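Local coordinates for uncharacterized protein (Bacteroides thetaiotaomicron, PDB 4QNI) that is of unknown function but is probably an auxiliary nutrient-binding protein, built from two domains, at residues Arg285-Phe296 against Arg307-Arg318. Numbering follows the deposited sequence.
Sequences RYVIINNVDYYF and RYHVKGTLTLSR. With EDO (1,2-ethanediol), chain F; EDO (1,2-ethanediol), chain E; EDO (1,2-ethanediol), chain J.
R285 and R318 pair through R285 N to R318 O at 2.8 Å, the first of six antiparallel hydrogen-bonded pairs, and a one-residue shift in register between I289 and V292, at the corner formed by G312, marks a beta bulge. At the bulge a water accepts from N291 N and also bonds T313 OG1.

H309 carries the polar side of the contact. Its CG lies anti to the backbone N (chi1 -172°), which sends the imidazole across the neighbouring strand, where NE2 donates to D293 OD1 at 2.6 Å; the bond lies close to the ring plane but 32° out of the carboxylate plane, on the syn side. Y295 covers one imidazole face in a face-to-face stack, centroids 3.9 Å apart and planes at 16°, while H309 ND1 is hydrogen-bonded to E196 OE2. With both nitrogens bonded and one face stacked, the ring's rotation is fixed. Replacing H309 by an alanine is likely to leave D293 OD1 and E196 without their imidazole mate and the Y295 ring without its stacking partner. A second water bridges D293 OD2 and K311 NZ.

The other face is largely apolar. V310 CB sits over the Y294 ring, 3.8 Å from its centroid, a CH-pi contact, while V310 CG2 meets the F296 ring edge, 3.7 Å from F296 CE1. Further along, I289 CD1 touches L314 CD1 at 3.9 Å, and Y175 packs on both side chains.

Consecutive, antiparallel strands with one register shift make this a bulged beta hairpin, set between strand 260-275 and strand 180-188 in the large antiparallel sheet of the BT_3044-like C-terminal region.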
ATOM      1  N   ARG A 285       5.041  31.057  10.356  1.00 48.22           N
ATOM      2  CA  ARG A 285       5.288  31.778  11.609  1.00 47.23           C
ATOM      3  C   ARG A 285       6.232  30.942  12.419  1.00 50.87           C
ATOM      4  O   ARG A 285       6.089  29.715  12.483  1.00 50.60           O
ATOM      5  CB  ARG A 285       4.000  32.101  12.383  1.00 46.46           C
ATOM      6  CG  ARG A 285       3.125  33.121  11.662  1.00 68.78           C
ATOM      7  CD  ARG A 285       2.830  34.349  12.510  1.00 80.72           C
ATOM      8  NE  ARG A 285       1.560  34.220  13.224  1.00 85.05           N
ATOM      9  CZ  ARG A 285       0.383  34.630  12.759  1.00 88.51           C
ATOM     10  NH1 ARG A 285       0.296  35.213  11.573  1.00 71.25           N
ATOM     11  NH2 ARG A 285      -0.716  34.470  13.488  1.00 70.92           N
ATOM     12  N   TYR A 286       7.209  31.584  13.011  1.00 47.27           N
ATOM     13  CA  TYR A 286       8.227  30.892  13.782  1.00 45.22           C
ATOM     14  C   TYR A 286       8.303  31.365  15.200  1.00 47.44           C
ATOM     15  O   TYR A 286       8.208  32.563  15.453  1.00 47.66           O
ATOM     16  CB  TYR A 286       9.605  31.085  13.127  1.00 46.44           C
ATOM     17  CG  TYR A 286       9.658  30.591  11.700  1.00 49.02           C
ATOM     18  CD1 TYR A 286       9.716  29.228  11.413  1.00 50.89           C
ATOM     19  CD2 TYR A 286       9.644  31.482  10.631  1.00 50.46           C
ATOM     20  CE1 TYR A 286       9.799  28.767  10.101  1.00 51.00           C
ATOM     21  CE2 TYR A 286       9.702  31.030   9.311  1.00 52.25           C
ATOM     22  CZ  TYR A 286       9.785  29.671   9.054  1.00 59.98           C
ATOM     23  OH  TYR A 286       9.850  29.195   7.769  1.00 67.96           O
ATOM     24  N   VAL A 287       8.496  30.428  16.126  1.00 41.21           N
ATOM     25  CA  VAL A 287       8.774  30.760  17.514  1.00 40.44           C
ATOM     26  C   VAL A 287      10.190  30.263  17.726  1.00 44.01           C
ATOM     27  O   VAL A 287      10.417  29.059  17.616  1.00 45.08           O
ATOM     28  CB  VAL A 287       7.763  30.212  18.550  1.00 43.23           C
ATOM     29  CG1 VAL A 287       8.191  30.587  19.977  1.00 43.20           C
ATOM     30  CG2 VAL A 287       6.350  30.720  18.261  1.00 42.89           C
ATOM     31  N   ILE A 288      11.157  31.163  17.949  1.00 37.34           N
ATOM     32  CA  ILE A 288      12.533  30.722  18.162  1.00 36.65           C
ATOM     33  C   ILE A 288      12.905  30.904  19.633  1.00 40.93           C
ATOM     34  O   ILE A 288      12.826  32.017  20.134  1.00 41.44           O
ATOM     35  CB  ILE A 288      13.488  31.491  17.216  1.00 40.51           C
ATOM     36  CG1 ILE A 288      13.151  31.140  15.739  1.00 42.26           C
ATOM     37  CG2 ILE A 288      14.974  31.230  17.548  1.00 37.91           C
ATOM     38  CD1 ILE A 288      13.830  31.989  14.730  1.00 47.61           C
ATOM     39  N   ILE A 289      13.323  29.838  20.321  1.00 36.97           N
ATOM     40  CA  ILE A 289      13.751  29.974  21.732  1.00 34.90           C
ATOM     41  C   ILE A 289      15.238  29.760  21.764  1.00 38.22           C
ATOM     42  O   ILE A 289      15.704  28.696  21.391  1.00 40.27           O
ATOM     43  CB  ILE A 289      13.000  29.042  22.745  1.00 35.64           C
ATOM     44  CG1 ILE A 289      11.460  29.140  22.603  1.00 33.96           C
ATOM     45  CG2 ILE A 289      13.453  29.307  24.209  1.00 33.22           C
ATOM     46  CD1 ILE A 289      10.723  27.962  23.300  1.00 33.85           C
ATOM     47  N   ASN A 290      15.985  30.764  22.190  1.00 35.09           N
ATOM     48  CA  ASN A 290      17.439  30.699  22.241  1.00 34.89           C
ATOM     49  C   ASN A 290      17.958  30.503  23.637  1.00 40.59           C
ATOM     50  O   ASN A 290      17.298  30.867  24.607  1.00 40.30           O
ATOM     51  CB  ASN A 290      18.049  31.974  21.657  1.00 34.23           C
ATOM     52  CG  ASN A 290      17.830  32.148  20.183  1.00 51.08           C
ATOM     53  OD1 ASN A 290      17.235  33.127  19.732  1.00 55.36           O
ATOM     54  ND2 ASN A 290      18.306  31.204  19.401  1.00 49.48           N
ATOM     55  N   ASN A 291      19.180  29.961  23.725  1.00 39.61           N
ATOM     56  CA  ASN A 291      19.956  29.747  24.942  1.00 40.89           C
ATOM     57  C   ASN A 291      19.256  28.878  25.987  1.00 44.77           C
ATOM     58  O   ASN A 291      19.297  29.169  27.187  1.00 44.28           O
ATOM     59  CB  ASN A 291      20.404  31.092  25.553  1.00 39.01           C
ATOM     60  CG  ASN A 291      21.340  31.806  24.632  1.00 46.28           C
ATOM     61  OD1 ASN A 291      22.320  31.234  24.165  1.00 40.79           O
ATOM     62  ND2 ASN A 291      21.017  33.036  24.288  1.00 41.14           N
ATOM     63  N   VAL A 292      18.670  27.783  25.524  1.00 40.81           N
ATOM     64  CA  VAL A 292      18.095  26.781  26.401  1.00 39.63           C
ATOM     65  C   VAL A 292      19.324  26.058  26.945  1.00 46.35           C
ATOM     66  O   VAL A 292      20.142  25.587  26.170  1.00 47.24           O
ATOM     67  CB  VAL A 292      17.102  25.852  25.669  1.00 42.26           C
ATOM     68  CG1 VAL A 292      16.600  24.759  26.591  1.00 42.27           C
ATOM     69  CG2 VAL A 292      15.944  26.639  25.071  1.00 41.01           C
ATOM     70  N   ASP A 293      19.524  26.082  28.244  1.00 43.98           N
ATOM     71  CA  ASP A 293      20.695  25.475  28.841  1.00 45.05           C
ATOM     72  C   ASP A 293      20.348  24.955  30.239  1.00 47.98           C
ATOM     73  O   ASP A 293      20.216  25.738  31.184  1.00 47.85           O
ATOM     74  CB  ASP A 293      21.864  26.515  28.890  1.00 47.51           C
ATOM     75  CG  ASP A 293      23.228  25.915  29.160  1.00 56.49           C
ATOM     76  OD1 ASP A 293      23.290  24.784  29.692  1.00 59.77           O
ATOM     77  OD2 ASP A 293      24.225  26.605  28.935  1.00 55.77           O
ATOM     78  N   TYR A 294      20.180  23.644  30.361  1.00 42.67           N
ATOM     79  CA  TYR A 294      19.880  23.037  31.653  1.00 42.00           C
ATOM     80  C   TYR A 294      20.433  21.604  31.755  1.00 46.59           C
ATOM     81  O   TYR A 294      20.806  20.955  30.756  1.00 44.07           O
ATOM     82  CB  TYR A 294      18.366  23.080  31.989  1.00 40.93           C
ATOM     83  CG  TYR A 294      17.490  22.215  31.114  1.00 41.19           C
ATOM     84  CD1 TYR A 294      17.271  20.872  31.422  1.00 43.41           C
ATOM     85  CD2 TYR A 294      16.798  22.755  30.040  1.00 41.07           C
ATOM     86  CE1 TYR A 294      16.445  20.071  30.631  1.00 43.09           C
ATOM     87  CE2 TYR A 294      15.986  21.962  29.226  1.00 41.30           C
ATOM     88  CZ  TYR A 294      15.793  20.624  29.542  1.00 45.55           C
ATOM     89  OH  TYR A 294      14.975  19.845  28.770  1.00 38.37           O
ATOM     90  N   TYR A 295      20.468  21.137  33.001  1.00 44.68           N
ATOM     91  CA  TYR A 295      20.913  19.820  33.416  1.00 45.39           C
ATOM     92  C   TYR A 295      19.822  19.089  34.202  1.00 49.79           C
ATOM     93  O   TYR A 295      19.124  19.721  34.995  1.00 49.60           O
ATOM     94  CB  TYR A 295      22.127  19.958  34.322  1.00 47.27           C
ATOM     95  CG  TYR A 295      23.359  20.528  33.678  1.00 49.87           C
ATOM     96  CD1 TYR A 295      23.582  21.904  33.652  1.00 52.07           C
ATOM     97  CD2 TYR A 295      24.376  19.695  33.222  1.00 51.22           C
ATOM     98  CE1 TYR A 295      24.754  22.438  33.113  1.00 53.59           C
ATOM     99  CE2 TYR A 295      25.563  20.216  32.716  1.00 53.20           C
ATOM    100  CZ  TYR A 295      25.742  21.590  32.646  1.00 60.21           C
ATOM    101  OH  TYR A 295      26.905  22.109  32.142  1.00 64.67           O
ATOM    102  N   PHE A 296      19.737  17.757  34.065  1.00 45.86           N
ATOM    103  CA  PHE A 296      18.808  16.948  34.861  1.00 45.18           C
ATOM    104  C   PHE A 296      19.295  15.510  34.918  1.00 52.01           C
ATOM    105  O   PHE A 296      20.062  15.087  34.050  1.00 51.76           O
ATOM    106  CB  PHE A 296      17.357  17.019  34.317  1.00 44.35           C
ATOM    107  CG  PHE A 296      17.085  16.141  33.122  1.00 44.46           C
ATOM    108  CD1 PHE A 296      17.451  16.546  31.844  1.00 44.87           C
ATOM    109  CD2 PHE A 296      16.465  14.902  33.274  1.00 46.21           C
ATOM    110  CE1 PHE A 296      17.203  15.732  30.740  1.00 45.21           C
ATOM    111  CE2 PHE A 296      16.222  14.083  32.169  1.00 48.03           C
ATOM    112  CZ  PHE A 296      16.580  14.513  30.907  1.00 45.58           C
ATOM    113  N   ARG A 307      23.035  11.755  34.087  1.00 54.70           N
ATOM    114  CA  ARG A 307      22.920  13.208  34.110  1.00 52.89           C
ATOM    115  C   ARG A 307      23.094  13.789  32.706  1.00 55.37           C
ATOM    116  O   ARG A 307      24.167  13.681  32.101  1.00 55.56           O
ATOM    117  CB  ARG A 307      23.917  13.822  35.088  1.00 53.40           C
ATOM    118  CG  ARG A 307      23.715  15.318  35.243  1.00 58.49           C
ATOM    119  CD  ARG A 307      24.207  15.779  36.592  1.00 60.12           C
ATOM    120  NE  ARG A 307      23.865  17.174  36.866  1.00 55.20           N
ATOM    121  CZ  ARG A 307      22.689  17.590  37.322  1.00 62.89           C
ATOM    122  NH1 ARG A 307      21.705  16.720  37.532  1.00 45.20           N
ATOM    123  NH2 ARG A 307      22.486  18.874  37.575  1.00 52.45           N
ATOM    124  N   TYR A 308      22.023  14.402  32.189  1.00 50.36           N
ATOM    125  CA  TYR A 308      22.040  15.004  30.859  1.00 49.32           C
ATOM    126  C   TYR A 308      22.215  16.490  30.896  1.00 51.32           C
ATOM    127  O   TYR A 308      21.705  17.147  31.803  1.00 50.35           O
ATOM    128  CB  TYR A 308      20.737  14.706  30.115  1.00 50.23           C
ATOM    129  CG  TYR A 308      20.627  13.279  29.642  1.00 52.78           C
ATOM    130  CD1 TYR A 308      21.259  12.864  28.476  1.00 55.00           C
ATOM    131  CD2 TYR A 308      19.872  12.349  30.348  1.00 53.45           C
ATOM    132  CE1 TYR A 308      21.144  11.558  28.019  1.00 56.69           C
ATOM    133  CE2 TYR A 308      19.752  11.035  29.903  1.00 55.50           C
ATOM    134  CZ  TYR A 308      20.391  10.643  28.735  1.00 63.27           C
ATOM    135  OH  TYR A 308      20.293   9.355  28.264  1.00 60.92           O
ATOM    136  N   HIS A 309      22.935  17.017  29.892  1.00 47.59           N
ATOM    137  CA  HIS A 309      23.081  18.426  29.610  1.00 45.97           C
ATOM    138  C   HIS A 309      22.309  18.702  28.317  1.00 46.04           C
ATOM    139  O   HIS A 309      22.679  18.217  27.249  1.00 46.40           O
ATOM    140  CB  HIS A 309      24.549  18.875  29.526  1.00 48.44           C
ATOM    141  CG  HIS A 309      24.723  20.368  29.419  1.00 51.58           C
ATOM    142  ND1 HIS A 309      25.970  20.932  29.213  1.00 54.51           N
ATOM    143  CD2 HIS A 309      23.807  21.366  29.505  1.00 52.14           C
ATOM    144  CE1 HIS A 309      25.773  22.243  29.175  1.00 53.44           C
ATOM    145  NE2 HIS A 309      24.486  22.549  29.338  1.00 52.29           N
ATOM    146  N   VAL A 310      21.204  19.431  28.440  1.00 40.58           N
ATOM    147  CA  VAL A 310      20.306  19.812  27.338  1.00 39.63           C
ATOM    148  C   VAL A 310      20.613  21.264  27.013  1.00 46.29           C
ATOM    149  O   VAL A 310      20.561  22.105  27.916  1.00 46.52           O
ATOM    150  CB  VAL A 310      18.832  19.589  27.763  1.00 41.75           C
ATOM    151  CG1 VAL A 310      17.858  19.946  26.640  1.00 40.09           C
ATOM    152  CG2 VAL A 310      18.626  18.154  28.259  1.00 41.68           C
ATOM    153  N   LYS A 311      20.964  21.565  25.743  1.00 42.94           N
ATOM    154  CA  LYS A 311      21.385  22.912  25.374  1.00 42.25           C
ATOM    155  C   LYS A 311      21.125  23.234  23.899  1.00 48.22           C
ATOM    156  O   LYS A 311      21.261  22.359  23.045  1.00 48.99           O
ATOM    157  CB  LYS A 311      22.889  23.050  25.676  1.00 45.12           C
ATOM    158  CG  LYS A 311      23.479  24.432  25.542  1.00 46.82           C
ATOM    159  CD  LYS A 311      24.942  24.364  25.834  1.00 53.04           C
ATOM    160  CE  LYS A 311      25.660  25.657  25.563  1.00 63.27           C
ATOM    161  NZ  LYS A 311      27.104  25.557  25.925  1.00 76.03           N
ATOM    162  N   GLY A 312      20.795  24.501  23.619  1.00 43.14           N
ATOM    163  CA  GLY A 312      20.561  24.961  22.267  1.00 42.22           C
ATOM    164  C   GLY A 312      19.336  25.814  22.022  1.00 45.57           C
ATOM    165  O   GLY A 312      18.859  26.564  22.894  1.00 43.72           O
ATOM    166  N   THR A 313      18.856  25.709  20.777  1.00 41.27           N
ATOM    167  CA  THR A 313      17.740  26.454  20.223  1.00 40.26           C
ATOM    168  C   THR A 313      16.602  25.527  19.891  1.00 43.96           C
ATOM    169  O   THR A 313      16.821  24.458  19.315  1.00 44.77           O
ATOM    170  CB  THR A 313      18.211  27.184  18.935  1.00 42.73           C
ATOM    171  OG1 THR A 313      19.346  27.959  19.242  1.00 41.37           O
ATOM    172  CG2 THR A 313      17.136  28.109  18.310  1.00 43.65           C
ATOM    173  N   LEU A 314      15.390  25.976  20.202  1.00 39.53           N
ATOM    174  CA  LEU A 314      14.115  25.358  19.856  1.00 39.41           C
ATOM    175  C   LEU A 314      13.468  26.212  18.785  1.00 43.10           C
ATOM    176  O   LEU A 314      13.477  27.435  18.911  1.00 43.85           O
ATOM    177  CB  LEU A 314      13.196  25.288  21.076  1.00 39.09           C
ATOM    178  CG  LEU A 314      13.487  24.241  22.118  1.00 45.30           C
ATOM    179  CD1 LEU A 314      12.718  24.559  23.398  1.00 45.80           C
ATOM    180  CD2 LEU A 314      13.112  22.852  21.602  1.00 45.57           C
ATOM    181  N   THR A 315      12.931  25.603  17.736  1.00 39.64           N
ATOM    182  CA  THR A 315      12.254  26.329  16.663  1.00 39.67           C
ATOM    183  C   THR A 315      10.954  25.635  16.343  1.00 43.89           C
ATOM    184  O   THR A 315      10.940  24.449  15.993  1.00 45.10           O
ATOM    185  CB  THR A 315      13.124  26.478  15.384  1.00 47.05           C
ATOM    186  OG1 THR A 315      14.408  27.001  15.724  1.00 48.86           O
ATOM    187  CG2 THR A 315      12.460  27.375  14.307  1.00 42.63           C
ATOM    188  N   LEU A 316       9.868  26.385  16.463  1.00 37.96           N
ATOM    189  CA  LEU A 316       8.535  25.972  16.113  1.00 36.62           C
ATOM    190  C   LEU A 316       8.103  26.718  14.872  1.00 43.82           C
ATOM    191  O   LEU A 316       8.184  27.935  14.850  1.00 43.65           O
ATOM    192  CB  LEU A 316       7.568  26.274  17.262  1.00 34.65           C
ATOM    193  CG  LEU A 316       6.075  25.972  16.988  1.00 36.21           C
ATOM    194  CD1 LEU A 316       5.829  24.481  16.913  1.00 33.33           C
ATOM    195  CD2 LEU A 316       5.163  26.690  18.025  1.00 34.78           C
ATOM    196  N   SER A 317       7.620  26.004  13.862  1.00 43.88           N
ATOM    197  CA  SER A 317       7.050  26.603  12.648  1.00 45.18           C
ATOM    198  C   SER A 317       5.537  26.296  12.595  1.00 46.78           C
ATOM    199  O   SER A 317       5.096  25.216  12.963  1.00 44.72           O
ATOM    200  CB  SER A 317       7.756  26.107  11.389  1.00 49.99           C
ATOM    201  OG  SER A 317       7.693  24.698  11.284  1.00 65.45           O
ATOM    202  N   ARG A 318       4.766  27.259  12.182  1.00 43.93           N
ATOM    203  CA  ARG A 318       3.326  27.141  12.086  1.00 44.06           C
ATOM    204  C   ARG A 318       2.912  27.762  10.773  1.00 51.03           C
ATOM    205  O   ARG A 318       3.276  28.905  10.493  1.00 52.88           O
ATOM    206  CB  ARG A 318       2.663  27.828  13.292  1.00 40.76           C
ATOM    207  CG  ARG A 318       1.202  27.546  13.406  1.00 49.02           C
ATOM    208  CD  ARG A 318       0.570  28.213  14.604  1.00 49.67           C
ATOM    209  NE  ARG A 318       0.843  27.518  15.864  1.00 49.51           N
ATOM    210  CZ  ARG A 318       0.349  27.914  17.034  1.00 56.27           C
ATOM    211  NH1 ARG A 318      -0.459  28.968  17.101  1.00 34.96           N
ATOM    212  NH2 ARG A 318       0.670  27.267  18.150  1.00 34.08           N
TER
HETATM  213  C1  EDO F 404       2.309  32.300  16.735  1.00 76.33           C
HETATM  214  O1  EDO F 404       3.301  31.316  16.482  1.00 73.73           O
HETATM  215  C2  EDO F 404       1.087  32.064  15.803  1.00 79.22           C
HETATM  216  O2  EDO F 404       0.085  33.056  16.031  1.00 80.84           O
HETATM  217  C1  EDO E 403      13.341  20.913  25.542  1.00 48.47           C
HETATM  218  O1  EDO E 403      13.696  21.039  26.904  1.00 44.81           O
HETATM  219  C2  EDO E 403      14.530  20.427  24.733  1.00 50.90           C
HETATM  220  O2  EDO E 403      14.810  19.076  25.048  1.00 56.54           O
HETATM  221  C1  EDO J 408       2.369  21.292  15.619  1.00 64.15           C
HETATM  222  O1  EDO J 408       1.875  20.283  14.731  1.00 65.30           O
HETATM  223  C2  EDO J 408       3.474  22.197  14.963  1.00 67.78           C
HETATM  224  O2  EDO J 408       2.965  23.355  14.231  1.00 68.33           O
HETATM  225  O   HOH W   1      20.586  29.341  21.297  1.00 47.07           O
HETATM  226  O   HOH W   2      26.736  25.460  29.145  1.00 52.58           O